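Local coordinates for protein protease (Penicillium cyclopium, PDB 5Z6O) that cleaves peptide bonds as a subtilisin-like serine protease of the proteinase K type, probably acting on casein, gelatin and collagen type IV, at residues D191-F196 with D204-G209; G53-W58 with A82-G87; G156-V161 with S250-R255; R6-P9 with L13-I16. All blocks are in the same frame, centred on the assembly; numbering follows the deposited sequence. Where two conformers were deposited one is given.

Interaction 1 (D191-F196 with D204-G209). With CA (calcium ion), chain B.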
loop_
_atom_site.group_PDB
_atom_site.type_symbol
_atom_site.label_atom_id
_atom_site.label_comp_id
_atom_site.label_asym_id
_atom_site.label_seq_id
_atom_site.Cartn_x
_atom_site.Cartn_y
_atom_site.Cartn_z
ATOM N N ASP A 191 0.029 -18.364 5.307
ATOM C CA ASP A 191 -0.380 -18.274 3.913
ATOM C C ASP A 191 -1.868 -18.558 3.743
ATOM O O ASP A 191 -2.309 -18.927 2.663
ATOM C CB ASP A 191 0.433 -19.190 2.993
ATOM C CG ASP A 191 1.830 -18.642 2.688
ATOM O OD1 ASP A 191 2.122 -17.453 2.983
ATOM O OD2 ASP A 191 2.627 -19.389 2.140
ATOM N N GLY A 192 -2.668 -18.340 4.771
ATOM C CA GLY A 192 -4.103 -18.411 4.593
ATOM C C GLY A 192 -4.707 -17.081 4.205
ATOM O O GLY A 192 -4.069 -16.034 4.294
ATOM N N SER A 193 -5.959 -17.141 3.750
ATOM C CA SER A 193 -6.734 -15.944 3.481
ATOM C C SER A 193 -7.281 -15.478 4.815
ATOM O O SER A 193 -7.939 -16.253 5.511
ATOM C CB SER A 193 -7.856 -16.244 2.482
ATOM O OG SER A 193 -8.653 -15.101 2.240
ATOM N N ALA A 194 -6.989 -14.231 5.197
ATOM C CA ALA A 194 -7.413 -13.736 6.504
ATOM C C ALA A 194 -8.934 -13.771 6.604
ATOM O O ALA A 194 -9.623 -13.527 5.625
ATOM C CB ALA A 194 -6.911 -12.303 6.706
ATOM N N SER A 195 -9.460 -14.085 7.791
ATOM C CA SER A 195 -10.903 -14.326 7.898
ATOM C C SER A 195 -11.726 -13.092 7.541
ATOM O O SER A 195 -12.856 -13.217 7.054
ATOM C CB SER A 195 -11.248 -14.783 9.317
ATOM O OG SER A 195 -10.794 -13.844 10.270
ATOM N N PHE A 196 -11.201 -11.896 7.802
ATOM C CA PHE A 196 -11.951 -10.671 7.553
ATOM C C PHE A 196 -11.859 -10.170 6.119
ATOM O O PHE A 196 -12.570 -9.225 5.782
ATOM C CB PHE A 196 -11.444 -9.556 8.479
ATOM C CG PHE A 196 -9.950 -9.359 8.410
ATOM C CD1 PHE A 196 -9.385 -8.629 7.359
ATOM C CD2 PHE A 196 -9.098 -9.930 9.370
ATOM C CE1 PHE A 196 -8.004 -8.472 7.267
ATOM C CE2 PHE A 196 -7.701 -9.752 9.307
ATOM C CZ PHE A 196 -7.151 -9.011 8.228
ATOM N N ASP A 204 -6.863 -8.371 -7.186
ATOM C CA ASP A 204 -5.747 -8.656 -8.073
ATOM C C ASP A 204 -4.748 -9.615 -7.430
ATOM O O ASP A 204 -4.164 -10.469 -8.123
ATOM C CB ASP A 204 -5.046 -7.342 -8.460
ATOM C CG ASP A 204 -5.937 -6.467 -9.338
ATOM O OD1 ASP A 204 -6.144 -6.864 -10.503
ATOM O OD2 ASP A 204 -6.506 -5.468 -8.856
ATOM N N LEU A 205 -4.513 -9.481 -6.122
ATOM C CA LEU A 205 -3.614 -10.412 -5.420
ATOM C C LEU A 205 -3.738 -10.204 -3.911
ATOM O O LEU A 205 -4.395 -9.275 -3.438
ATOM C CB LEU A 205 -2.151 -10.256 -5.859
ATOM C CG LEU A 205 -1.466 -8.965 -5.471
ATOM C CD1 LEU A 205 0.061 -9.217 -5.338
ATOM C CD2 LEU A 205 -1.656 -7.888 -6.552
ATOM N N TYR A 206 -3.090 -11.096 -3.169
ATOM C CA TYR A 206 -2.951 -11.054 -1.715
ATOM C C TYR A 206 -1.621 -10.431 -1.337
ATOM O O TYR A 206 -0.629 -10.561 -2.061
ATOM C CB TYR A 206 -2.986 -12.473 -1.085
ATOM C CG TYR A 206 -4.394 -13.040 -0.939
ATOM C CD1 TYR A 206 -5.075 -13.601 -2.045
ATOM C CD2 TYR A 206 -5.049 -12.990 0.303
ATOM C CE1 TYR A 206 -6.397 -14.092 -1.895
ATOM C CE2 TYR A 206 -6.351 -13.487 0.467
ATOM C CZ TYR A 206 -7.005 -14.034 -0.622
ATOM O OH TYR A 206 -8.275 -14.512 -0.396
ATOM N N ALA A 207 -1.596 -9.823 -0.148
ATOM C CA ALA A 207 -0.347 -9.410 0.470
ATOM C C ALA A 207 -0.524 -9.552 1.961
ATOM O O ALA A 207 -1.665 -9.597 2.444
ATOM C CB ALA A 207 0.010 -7.960 0.102
ATOM N N PRO A 208 0.569 -9.593 2.724
ATOM C CA PRO A 208 0.469 -9.825 4.171
ATOM C C PRO A 208 -0.390 -8.767 4.834
ATOM O O PRO A 208 -0.180 -7.565 4.638
ATOM C CB PRO A 208 1.926 -9.736 4.641
ATOM C CG PRO A 208 2.693 -10.294 3.482
ATOM C CD PRO A 208 1.966 -9.718 2.249
ATOM N N GLY A 209 -1.347 -9.223 5.644
ATOM C CA GLY A 209 -2.307 -8.282 6.181
ATOM C C GLY A 209 -2.720 -8.556 7.596
ATOM O O GLY A 209 -3.497 -7.783 8.153
HETATM CA CA CA B . -7.467 -4.643 -10.912
HETATM O O HOH W 1 -5.764 -3.864 -12.355
HETATM O O HOH W 2 -8.916 -6.362 -10.752
HETATM O O HOH W 3 -9.249 -3.141 -12.156
HETATM O O HOH W 4 -9.095 -4.157 -9.360
HETATM O O HOH W 5 -7.897 -5.945 -12.897
#
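Ser193 and Tyr206 meet through their hydroxyls, with Ser193 OG 2.7 Å from Tyr206 OH in a hydrogen bond that either could donate. The serine oxygen approaches at the rim of the phenol, near the ring plane, and lies 3.3 Å from Tyr206 CE2. Tyr206 carries its ring beside the backbone N (chi1 -80°), which sends the phenol out from strand 205-208 to the loop. Ser193 answers with OG beside its own carbonyl carbon (chi1 178°). Pro268 touches both of these side chains.

Phe196 presents the edge of its ring to the strand's end, CZ standing 3.9 Å from Gly209 O with the oxygen near the ring plane. One face of the ring is covered within its own loop by the methyl of Ala194, 3.6 Å above the plane and displaced toward the rim. The phenylalanine side chain lies about 8 Å from that of Ser228, the probable charge-relay serine, and about 6 Å from the bound phenylmethanesulfonic acid.

At the far end of the strand segment, Asp204 grips calcium with both carboxylate oxygens, OD1 at 2.6 Å and OD2 at 2.4 Å from the metal. Five waters and Val181 O complete the shell, and Thr183 N also bonds to OD2. The contact thus ties a loop to an outermost strand of the parallel sheet of the subtilisin fold, with the calcium site beside it, at Asp204.

Interaction 2 (G53-W58 with A82-G87)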
loop_
_atom_site.group_PDB
_atom_site.type_symbol
_atom_site.label_atom_id
_atom_site.label_comp_id
_atom_site.label_asym_id
_atom_site.label_seq_id
_atom_site.Cartn_x
_atom_site.Cartn_y
_atom_site.Cartn_z
ATOM N N GLY A 53 13.329 8.742 8.227
ATOM C CA GLY A 53 14.667 9.263 7.940
ATOM C C GLY A 53 14.684 10.489 7.060
ATOM O O GLY A 53 15.545 10.598 6.174
ATOM N N GLY A 54 13.731 11.408 7.261
ATOM C CA GLY A 54 13.683 12.603 6.452
ATOM C C GLY A 54 13.071 12.455 5.075
ATOM O O GLY A 54 12.986 13.448 4.354
ATOM N N ARG A 55 12.622 11.256 4.684
ATOM C CA ARG A 55 12.090 11.058 3.347
ATOM C C ARG A 55 10.588 11.322 3.259
ATOM O O ARG A 55 10.027 11.294 2.151
ATOM C CB ARG A 55 12.376 9.629 2.884
ATOM C CG ARG A 55 13.857 9.333 2.759
ATOM C CD ARG A 55 14.133 7.884 2.412
ATOM N NE ARG A 55 13.906 7.038 3.566
ATOM C CZ ARG A 55 12.892 6.192 3.660
ATOM N NH1 ARG A 55 12.781 5.428 4.738
ATOM N NH2 ARG A 55 12.046 6.049 2.628
ATOM N N ALA A 56 9.930 11.595 4.373
ATOM C CA ALA A 56 8.501 11.874 4.382
ATOM C C ALA A 56 8.274 13.371 4.433
ATOM O O ALA A 56 8.891 14.075 5.239
ATOM C CB ALA A 56 7.823 11.215 5.599
ATOM N N GLU A 57 7.359 13.855 3.606
ATOM C CA GLU A 57 7.028 15.268 3.631
ATOM C C GLU A 57 5.516 15.420 3.665
ATOM O O GLU A 57 4.781 14.498 3.296
ATOM C CB GLU A 57 7.636 16.002 2.416
ATOM C CG GLU A 57 6.953 15.729 1.118
ATOM C CD GLU A 57 7.725 16.277 -0.103
ATOM O OE1 GLU A 57 8.956 16.075 -0.192
ATOM O OE2 GLU A 57 7.087 16.906 -0.980
ATOM N N TRP A 58 5.049 16.571 4.159
ATOM C CA TRP A 58 3.616 16.823 4.271
ATOM C C TRP A 58 3.093 17.387 2.959
ATOM O O TRP A 58 3.612 18.389 2.482
ATOM C CB TRP A 58 3.324 17.812 5.405
ATOM C CG TRP A 58 1.886 17.836 5.735
ATOM C CD1 TRP A 58 0.931 18.698 5.248
ATOM C CD2 TRP A 58 1.213 16.951 6.627
ATOM N NE1 TRP A 58 -0.300 18.385 5.790
ATOM C CE2 TRP A 58 -0.150 17.308 6.625
ATOM C CE3 TRP A 58 1.623 15.866 7.398
ATOM C CZ2 TRP A 58 -1.089 16.622 7.381
ATOM C CZ3 TRP A 58 0.702 15.204 8.166
ATOM C CH2 TRP A 58 -0.646 15.571 8.146
ATOM N N ALA A 82 7.342 2.238 3.072
ATOM C CA ALA A 82 8.581 2.940 2.766
ATOM C C ALA A 82 9.470 3.214 3.977
ATOM O O ALA A 82 10.519 3.843 3.802
ATOM C CB ALA A 82 8.250 4.267 2.084
ATOM N N GLY A 83 9.124 2.737 5.169
ATOM C CA GLY A 83 9.978 2.964 6.321
ATOM C C GLY A 83 11.291 2.210 6.250
ATOM O O GLY A 83 11.389 1.125 5.690
ATOM N N SER A 84 12.331 2.799 6.874
ATOM C CA SER A 84 13.659 2.167 6.895
ATOM C C SER A 84 13.634 0.797 7.551
ATOM O O SER A 84 14.181 -0.176 7.014
ATOM C CB SER A 84 14.667 3.054 7.641
ATOM O OG SER A 84 14.844 4.260 6.905
ATOM N N LYS A 85 13.038 0.706 8.721
ATOM C CA LYS A 85 13.011 -0.564 9.430
ATOM C C LYS A 85 11.792 -1.399 9.055
ATOM O O LYS A 85 11.920 -2.601 8.862
ATOM C CB LYS A 85 13.035 -0.339 10.944
ATOM C CG LYS A 85 14.437 -0.429 11.535
ATOM C CD LYS A 85 14.446 -0.144 13.028
ATOM C CE LYS A 85 13.243 -0.781 13.727
ATOM N NZ LYS A 85 13.339 -2.266 13.830
ATOM N N PHE A 86 10.615 -0.791 8.903
ATOM C CA PHE A 86 9.403 -1.582 8.730
ATOM C C PHE A 86 8.912 -1.637 7.296
ATOM O O PHE A 86 7.859 -2.218 7.055
ATOM C CB PHE A 86 8.291 -1.040 9.636
ATOM C CG PHE A 86 8.662 -1.059 11.092
ATOM C CD1 PHE A 86 8.697 -2.250 11.784
ATOM C CD2 PHE A 86 8.956 0.123 11.748
ATOM C CE1 PHE A 86 9.057 -2.272 13.127
ATOM C CE2 PHE A 86 9.304 0.115 13.088
ATOM C CZ PHE A 86 9.367 -1.083 13.760
ATOM N N GLY A 87 9.669 -1.092 6.331
ATOM C CA GLY A 87 9.090 -0.868 5.014
ATOM C C GLY A 87 9.682 -1.636 3.858
ATOM O O GLY A 87 10.805 -2.146 3.926
#
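Arg55 reaches across to the 82-87 loop with its guanidinium end-on, and two of its nitrogens close on one oxygen: NH1 and NH2 each lie 2.9 Å from Ala82 O. The chain leaves with CG beside the backbone N (chi1 -63°), runs extended through chi2, then bends at chi3 (-74°), and this bend turns the end group to meet the carbonyl. The oxygen lies at the edge of the guanidinium, in its plane. NH1 sits in the carbonyl plane, whereas NH2 is tilted 19° from it, and neither N-H points straight at the oxygen, as expected when two donors share one acceptor.

Strands 56-61 and 93-98 are parallel neighbours in the sheet, and helix 73-82 lies between them in sequence, the left-handed beta-alpha-beta crossover known from subtilisins. Arg55 thus joins the chain entering strand 56-61 to the loop that follows helix 73-82, where its positive charge would probably suit the carbonyls at the helix's C-terminal end.

NH1 makes a further hydrogen bond to Ser84 OG at 3.2 Å, with the hydroxyl tilted out of the guanidinium plane. Ser84 holds this oxygen beside its backbone N, and a weak bond joins it to Asp51 O as well. The methyl of Ala82 packs near the arginine, CB 4.2 Å from NH2. That same NH2 also bonds to Ala92 O, just ahead of strand 93-98.

Interaction 3 (G156-V161 with S250-R255)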
loop_
_atom_site.group_PDB
_atom_site.type_symbol
_atom_site.label_atom_id
_atom_site.label_comp_id
_atom_site.label_asym_id
_atom_site.label_seq_id
_atom_site.Cartn_x
_atom_site.Cartn_y
_atom_site.Cartn_z
ATOM N N GLY A 156 -1.409 8.616 -14.742
ATOM C CA GLY A 156 -0.053 8.132 -14.551
ATOM C C GLY A 156 0.379 7.871 -13.115
ATOM O O GLY A 156 1.583 7.940 -12.820
ATOM N N VAL A 157 -0.551 7.585 -12.202
ATOM C CA VAL A 157 -0.225 7.243 -10.815
ATOM C C VAL A 157 -0.769 5.838 -10.522
ATOM O O VAL A 157 -1.969 5.597 -10.672
ATOM C CB VAL A 157 -0.799 8.269 -9.822
ATOM C CG1 VAL A 157 -0.430 7.902 -8.370
ATOM C CG2 VAL A 157 -0.270 9.682 -10.092
ATOM N N PHE A 158 0.114 4.917 -10.109
ATOM C CA PHE A 158 -0.307 3.562 -9.763
ATOM C C PHE A 158 -1.106 3.641 -8.472
ATOM O O PHE A 158 -0.763 4.414 -7.577
ATOM C CB PHE A 158 0.918 2.663 -9.592
ATOM C CG PHE A 158 0.630 1.338 -8.900
ATOM C CD1 PHE A 158 0.241 0.222 -9.615
ATOM C CD2 PHE A 158 0.754 1.234 -7.524
ATOM C CE1 PHE A 158 -0.006 -0.989 -8.965
ATOM C CE2 PHE A 158 0.528 0.042 -6.866
ATOM C CZ PHE A 158 0.154 -1.073 -7.583
ATOM N N LEU A 159 -2.185 2.854 -8.371
ATOM C CA LEU A 159 -3.056 3.010 -7.215
ATOM C C LEU A 159 -3.313 1.645 -6.595
ATOM O O LEU A 159 -3.942 0.782 -7.217
ATOM C CB LEU A 159 -4.360 3.722 -7.614
ATOM C CG LEU A 159 -5.412 3.894 -6.503
ATOM C CD1 LEU A 159 -4.814 4.480 -5.214
ATOM C CD2 LEU A 159 -6.525 4.782 -7.046
ATOM N N SER A 160 -2.781 1.412 -5.399
ATOM C CA SER A 160 -3.091 0.200 -4.649
ATOM C C SER A 160 -4.177 0.504 -3.624
ATOM O O SER A 160 -4.094 1.498 -2.900
ATOM C CB SER A 160 -1.836 -0.350 -3.961
ATOM O OG SER A 160 -1.274 0.613 -3.109
ATOM N N VAL A 161 -5.190 -0.362 -3.560
ATOM C CA VAL A 161 -6.381 -0.156 -2.742
ATOM C C VAL A 161 -6.643 -1.368 -1.866
ATOM O O VAL A 161 -6.638 -2.501 -2.362
ATOM C CB VAL A 161 -7.604 0.104 -3.659
ATOM C CG1 VAL A 161 -8.839 0.281 -2.851
ATOM C CG2 VAL A 161 -7.379 1.368 -4.510
ATOM N N SER A 250 1.086 2.390 -15.390
ATOM C CA SER A 250 -0.026 1.682 -16.028
ATOM C C SER A 250 0.194 0.175 -16.108
ATOM O O SER A 250 -0.787 -0.569 -16.168
ATOM C CB SER A 250 -0.297 2.261 -17.434
ATOM O OG SER A 250 0.878 2.263 -18.243
ATOM N N SER A 251 1.441 -0.302 -16.052
ATOM C CA SER A 251 1.751 -1.727 -16.180
ATOM C C SER A 251 2.124 -2.386 -14.850
ATOM O O SER A 251 2.390 -3.604 -14.817
ATOM C CB SER A 251 2.895 -1.923 -17.197
ATOM O OG SER A 251 2.433 -1.654 -18.535
ATOM N N ALA A 252 2.188 -1.606 -13.763
ATOM C CA ALA A 252 2.779 -2.122 -12.533
ATOM C C ALA A 252 1.884 -3.176 -11.884
ATOM O O ALA A 252 2.381 -4.170 -11.342
ATOM C CB ALA A 252 3.073 -0.959 -11.589
ATOM N N CYS A 253 0.552 -2.998 -11.919
ATOM C CA CYS A 253 -0.270 -4.034 -11.290
ATOM C C CYS A 253 -0.112 -5.338 -12.045
ATOM O O CYS A 253 0.054 -6.410 -11.439
ATOM C CB CYS A 253 -1.744 -3.591 -11.239
ATOM S SG CYS A 253 -2.799 -4.649 -10.208
ATOM N N ALA A 254 -0.088 -5.258 -13.387
ATOM C CA ALA A 254 0.015 -6.492 -14.165
ATOM C C ALA A 254 1.363 -7.175 -13.938
ATOM O O ALA A 254 1.430 -8.414 -13.873
ATOM C CB ALA A 254 -0.182 -6.198 -15.657
ATOM N N ARG A 255 2.422 -6.384 -13.774
ATOM C CA ARG A 255 3.745 -6.956 -13.530
ATOM C C ARG A 255 3.825 -7.612 -12.146
ATOM O O ARG A 255 4.409 -8.693 -11.989
ATOM C CB ARG A 255 4.796 -5.861 -13.669
ATOM C CG ARG A 255 6.223 -6.304 -13.327
ATOM C CD ARG A 255 6.703 -7.428 -14.241
ATOM N NE ARG A 255 8.095 -7.707 -13.927
ATOM C CZ ARG A 255 8.697 -8.855 -14.178
ATOM N NH1 ARG A 255 9.970 -9.014 -13.832
ATOM N NH2 ARG A 255 8.016 -9.839 -14.758
#
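The apolar part of the contact is carried by Phe158, whose ring meets Ala252 and Cys253 of helix 249-259. Its CD1 lies 3.6 Å from the methyl of Ala252, which comes in obliquely to the ring. One carbon further along the rim, CE1 is 3.9 Å from Cys253 CB. CG stands opposite the backbone N across the first side-chain bond (chi1 165°), and this carries the ring off strand 157-162 toward the helix. Val234, Ala238 and Met242 of helix 227-245 also touch the ring, so the phenylalanine is packed by two helices.

A polar atom also borders the ring: the backbone N of Cys253 lies at its edge, near its plane, 3.6 Å from CE1.

Strand 157-162 belongs to the parallel sheet of the subtilisin alpha/beta fold, which has helices on both sides. Helices 227-245 and 249-259 pack on the Phe158 side, while Val157 and Leu159 turn to helix 143-154. That helix ends in a Schellman motif with Gly156 as its C-prime residue at positive phi: Gly156 N bonds to Val153 O and Val157 N to Val152 O.

The covalent component is a disulfide. Cys253 SG, opposite its own backbone N (chi1 -169°), bonds to Cys182 at the start of strand 182-187, next to strand 157-162, and so fixes helix 249-259 to the sheet.

Interaction 4 (R6-P9 with L13-I16)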
loop_
_atom_site.group_PDB
_atom_site.type_symbol
_atom_site.label_atom_id
_atom_site.label_comp_id
_atom_site.label_asym_id
_atom_site.label_seq_id
_atom_site.Cartn_x
_atom_site.Cartn_y
_atom_site.Cartn_z
ATOM N N ARG A 6 18.240 -8.704 8.109
ATOM C CA ARG A 6 18.058 -9.960 8.829
ATOM C C ARG A 6 17.064 -9.821 9.977
ATOM O O ARG A 6 16.987 -8.784 10.632
ATOM C CB ARG A 6 19.409 -10.463 9.358
ATOM C CG ARG A 6 20.240 -10.964 8.197
ATOM C CD ARG A 6 21.409 -11.813 8.615
ATOM N NE ARG A 6 22.345 -11.846 7.506
ATOM C CZ ARG A 6 22.376 -12.772 6.554
ATOM N NH1 ARG A 6 21.519 -13.782 6.541
ATOM N NH2 ARG A 6 23.292 -12.680 5.606
ATOM N N ASN A 7 16.331 -10.902 10.247
ATOM C CA ASN A 7 15.354 -10.930 11.346
ATOM C C ASN A 7 14.411 -9.733 11.254
ATOM O O ASN A 7 14.256 -8.938 12.184
ATOM C CB ASN A 7 16.057 -10.970 12.699
ATOM C CG ASN A 7 17.001 -12.153 12.795
ATOM O OD1 ASN A 7 18.162 -12.024 13.215
ATOM N ND2 ASN A 7 16.522 -13.313 12.337
ATOM N N SER A 8 13.827 -9.562 10.080
ATOM C CA SER A 8 13.043 -8.353 9.865
ATOM C C SER A 8 11.921 -8.270 10.895
ATOM O O SER A 8 11.332 -9.296 11.266
ATOM C CB SER A 8 12.443 -8.363 8.472
ATOM O OG SER A 8 11.660 -9.538 8.293
ATOM N N PRO A 9 11.568 -7.065 11.334
ATOM C CA PRO A 9 10.649 -6.922 12.475
ATOM C C PRO A 9 9.180 -7.111 12.139
ATOM O O PRO A 9 8.336 -6.978 13.034
ATOM C CB PRO A 9 10.914 -5.486 12.947
ATOM C CG PRO A 9 11.366 -4.785 11.744
ATOM C CD PRO A 9 12.189 -5.788 10.950
ATOM N N LEU A 13 7.407 -8.460 5.569
ATOM C CA LEU A 13 8.574 -8.125 4.762
ATOM C C LEU A 13 9.303 -9.378 4.317
ATOM O O LEU A 13 9.610 -9.559 3.133
ATOM C CB LEU A 13 9.537 -7.233 5.564
ATOM C CG LEU A 13 8.983 -5.865 5.962
ATOM C CD1 LEU A 13 10.083 -5.125 6.726
ATOM C CD2 LEU A 13 8.581 -5.028 4.721
ATOM N N SER A 14 9.645 -10.247 5.260
ATOM C CA SER A 14 10.402 -11.416 4.841
ATOM C C SER A 14 9.564 -12.345 3.983
ATOM O O SER A 14 10.117 -13.052 3.140
ATOM C CB SER A 14 10.953 -12.151 6.062
ATOM O OG SER A 14 9.987 -12.169 7.082
ATOM N N ARG A 15 8.229 -12.317 4.128
ATOM C CA ARG A 15 7.395 -13.173 3.287
ATOM C C ARG A 15 7.502 -12.777 1.828
ATOM O O ARG A 15 7.492 -13.648 0.953
ATOM C CB ARG A 15 5.931 -13.100 3.729
ATOM C CG ARG A 15 5.004 -14.113 2.994
ATOM C CD ARG A 15 5.432 -15.527 3.324
ATOM N NE ARG A 15 4.787 -16.548 2.482
ATOM C CZ ARG A 15 5.257 -16.945 1.302
ATOM N NH1 ARG A 15 4.638 -17.922 0.646
ATOM N NH2 ARG A 15 6.370 -16.402 0.799
ATOM N N ILE A 16 7.530 -11.465 1.542
ATOM C CA ILE A 16 7.416 -11.069 0.131
ATOM C C ILE A 16 8.708 -11.257 -0.651
ATOM O O ILE A 16 8.693 -11.104 -1.881
ATOM C CB ILE A 16 6.952 -9.614 -0.041
ATOM C CG1 ILE A 16 7.995 -8.664 0.544
ATOM C CG2 ILE A 16 5.584 -9.457 0.595
ATOM C CD1 ILE A 16 7.896 -7.201 0.084
HETATM O O HOH W 6 10.773 -11.745 9.810
#
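Ser8 lays its hydroxyl over the first turn of helix 11-16, with OG 3.5 Å from Ser14 CB and 3.3 Å from Ser14 OG. The same oxygen comes within 4.2 Å of Leu13 CB, so it rests between two consecutive residues of the helix and meets their side chains near the backbone. In Ser8 the hydroxyl stands between the backbone N and the carbonyl carbon (chi1 57°), which brings it toward the helix. Ser14 holds its hydroxyl in a similar way (chi1 40°).

One ordered water joins the pair by accepting from both, hydrogen-bonded to Ser8 OG at 2.8 Å and to Ser14 OG at 2.9 Å. The single proton of the Ser14 hydroxyl has alternative acceptors in Trp11 O, one turn back in its own helix, and Ala23 O, so these bonds and the one to the water cannot all be made at once. Ser8 OG likewise has weak bonds to Ser10 O and Thr24 O.

Leu13 adds an apolar side, its chain reaching Tyr26.

Backbone bonds between Ser8 and Thr24 dock the loop that follows strand 2-5 against the chain leading into strand 26-29. Loop 6-9 and helix 11-16 lie together against this part of the chain, with Tyr26 of strand 26-29 against both Leu13 and Ile16.

Interactions 1, 2 and 3 all reach the same parallel sheet, 1 and 2 at its two outermost strands and 3 on an inner one; interaction 4 lies in the N-terminal region. The chemistry differs: the partly buried interactions 1 and 2 rely on a hydroxyl pair and a guanidinium respectively, while of the two buried contacts 3 is apolar, with a disulfide nearby tying its helix to the next strand, and 4 is joined through water. Interactions 1 and 3 touch where Asp204 CG lies 3.7 Å from Cys253 SG. A salt bridge of Asp191 OD1 with Arg15 NE, 2.9 Å, links 1 to 4, and Phe86 packs 2 against Pro9 and Leu13 of 4.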